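Local coordinates for protein similar to sp|P32453 Saccharomyces cerevisiae YNL315c ATP11 (PDB 2P4F) that probably acts as a mitochondrial chaperone that binds unfolded protein, at residues 121-124 with 125-129. Sequence-based numbering, arbitrary orientation.
Sequences FLWR and AKWSN
W123, in the last turn of helix 116-126, and W127, just after residue 126, meet as a T-shaped indole pair, an i, i+4 aromatic contact where the helix ends. The planes stand at 79°, and NE1 of W127 is 3.4 Å from both CZ2 and CH2 of W123. It sits 3.2 Å above the W123 indole plane, nearly over the centre of the six-membered ring. Its N-H is aimed at the middle of that ring, an N-H...pi contact in geometry. W123 holds CG anti to the backbone N (chi1 -178°), which stands its indole out from the helix flank; W127 CG, anti to the carbonyl carbon (chi1 -61°), turns its ring back along the helix toward it. CD1 of W127 also comes within 3.1 Å of W123 O. K126 CG lies over one face of the W127 indole, 3.8 Å above the plane and toward its rim. A125 N still bonds to F121 O at 2.8 Å and K126 N to L122 O at 2.9 Å, but W127 N makes only weak bonds, to the O atoms of W123 and R124. A125 O takes both S128 N and S128 OG from one face of its carbonyl plane, the hydroxyl at 2.7 Å. R124 extends to a salt bridge with E120. Y105 of helix 102-105 meets W127 edge-to-face. W123 joins the helix to the antiparallel half-barrel sheet, packing on outermost strand 133-139 and on 229-236, where its NE1 bonds to M232 O.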
loop_
_atom_site.group_PDB
_atom_site.type_symbol
_atom_site.label_atom_id
_atom_site.label_comp_id
_atom_site.label_asym_id
_atom_site.label_seq_id
_atom_site.Cartn_x
_atom_site.Cartn_y
_atom_site.Cartn_z
ATOM N N PHE A 121 -11.096 17.017 2.275
ATOM C CA PHE A 121 -11.342 17.466 3.676
ATOM C C PHE A 121 -12.177 16.460 4.432
ATOM O O PHE A 121 -11.929 16.113 5.583
ATOM C CB PHE A 121 -12.090 18.792 3.630
ATOM C CG PHE A 121 -11.201 19.979 3.225
ATOM C CD1 PHE A 121 -9.820 19.927 3.108
ATOM C CD2 PHE A 121 -11.835 21.168 2.949
ATOM C CE1 PHE A 121 -9.114 21.054 2.740
ATOM C CE2 PHE A 121 -11.131 22.314 2.632
ATOM C CZ PHE A 121 -9.749 22.262 2.525
ATOM N N LEU A 122 -13.223 15.983 3.742
ATOM C CA LEU A 122 -14.124 15.036 4.445
ATOM C C LEU A 122 -13.425 13.735 4.783
ATOM O O LEU A 122 -13.660 13.144 5.820
ATOM C CB LEU A 122 -15.355 14.716 3.598
ATOM C CG LEU A 122 -16.350 15.866 3.425
ATOM C CD1 LEU A 122 -17.419 15.391 2.451
ATOM C CD2 LEU A 122 -16.932 16.238 4.799
ATOM N N TRP A 123 -12.599 13.297 3.846
ATOM C CA TRP A 123 -11.897 12.006 4.077
ATOM C C TRP A 123 -10.921 12.142 5.234
ATOM O O TRP A 123 -10.849 11.275 6.119
ATOM C CB TRP A 123 -11.164 11.648 2.819
ATOM C CG TRP A 123 -10.420 10.356 2.782
ATOM C CD1 TRP A 123 -9.074 10.118 2.652
ATOM C CD2 TRP A 123 -11.054 9.057 2.856
ATOM N NE1 TRP A 123 -8.859 8.745 2.648
ATOM C CE2 TRP A 123 -10.044 8.078 2.768
ATOM C CE3 TRP A 123 -12.372 8.647 2.982
ATOM C CZ2 TRP A 123 -10.283 6.699 2.797
ATOM C CZ3 TRP A 123 -12.633 7.265 3.021
ATOM C CH2 TRP A 123 -11.600 6.320 2.932
ATOM N N ARG A 124 -10.177 13.271 5.232
ATOM C CA ARG A 124 -9.260 13.440 6.367
ATOM C C ARG A 124 -10.030 13.610 7.669
ATOM O O ARG A 124 -9.577 13.103 8.704
ATOM C CB ARG A 124 -8.316 14.616 6.077
ATOM C CG ARG A 124 -7.412 14.314 4.877
ATOM C CD ARG A 124 -6.375 15.422 4.770
ATOM N NE ARG A 124 -5.550 15.219 3.583
ATOM C CZ ARG A 124 -4.558 14.354 3.427
ATOM N NH1 ARG A 124 -4.213 13.544 4.426
ATOM N NH2 ARG A 124 -3.907 14.307 2.262
ATOM N N ALA A 125 -11.179 14.314 7.661
ATOM C CA ALA A 125 -11.956 14.476 8.906
ATOM C C ALA A 125 -12.433 13.116 9.375
ATOM O O ALA A 125 -12.475 12.864 10.607
ATOM C CB ALA A 125 -13.160 15.401 8.713
ATOM N N LYS A 126 -12.799 12.249 8.433
ATOM C CA LYS A 126 -13.389 10.934 8.806
ATOM C C LYS A 126 -12.451 10.140 9.685
ATOM O O LYS A 126 -12.824 9.443 10.631
ATOM C CB LYS A 126 -13.715 10.156 7.526
ATOM C CG LYS A 126 -14.091 8.690 7.657
ATOM C CD LYS A 126 -15.438 8.533 8.360
ATOM C CE LYS A 126 -15.949 7.112 8.177
ATOM N NZ LYS A 126 -17.322 6.931 8.766
ATOM N N TRP A 127 -11.157 10.256 9.397
ATOM C CA TRP A 127 -10.144 9.415 10.040
ATOM C C TRP A 127 -9.381 10.167 11.120
ATOM O O TRP A 127 -8.436 9.634 11.738
ATOM C CB TRP A 127 -9.172 8.842 8.986
ATOM C CG TRP A 127 -9.918 7.980 7.989
ATOM C CD1 TRP A 127 -10.182 8.289 6.683
ATOM C CD2 TRP A 127 -10.480 6.690 8.243
ATOM N NE1 TRP A 127 -10.890 7.254 6.102
ATOM C CE2 TRP A 127 -11.073 6.271 7.041
ATOM C CE3 TRP A 127 -10.509 5.876 9.387
ATOM C CZ2 TRP A 127 -11.721 5.050 6.916
ATOM C CZ3 TRP A 127 -11.154 4.653 9.272
ATOM C CH2 TRP A 127 -11.742 4.257 8.061
ATOM N N SER A 128 -9.804 11.400 11.351
ATOM C CA SER A 128 -9.065 12.281 12.237
ATOM C C SER A 128 -9.098 11.851 13.685
ATOM O O SER A 128 -8.271 12.314 14.482
ATOM C CB SER A 128 -9.610 13.726 12.171
ATOM O OG SER A 128 -10.940 13.798 12.630
ATOM N N ASN A 129 -10.020 11.009 14.144
ATOM C CA ASN A 129 -9.978 10.881 15.612
ATOM C C ASN A 129 -9.059 9.742 16.025
ATOM O O ASN A 129 -9.177 9.276 17.146
ATOM C CB ASN A 129 -11.402 10.693 16.116
ATOM C CG ASN A 129 -12.249 9.763 15.263
ATOM O OD1 ASN A 129 -11.917 9.381 14.135
ATOM N ND2 ASN A 129 -13.387 9.387 15.846
#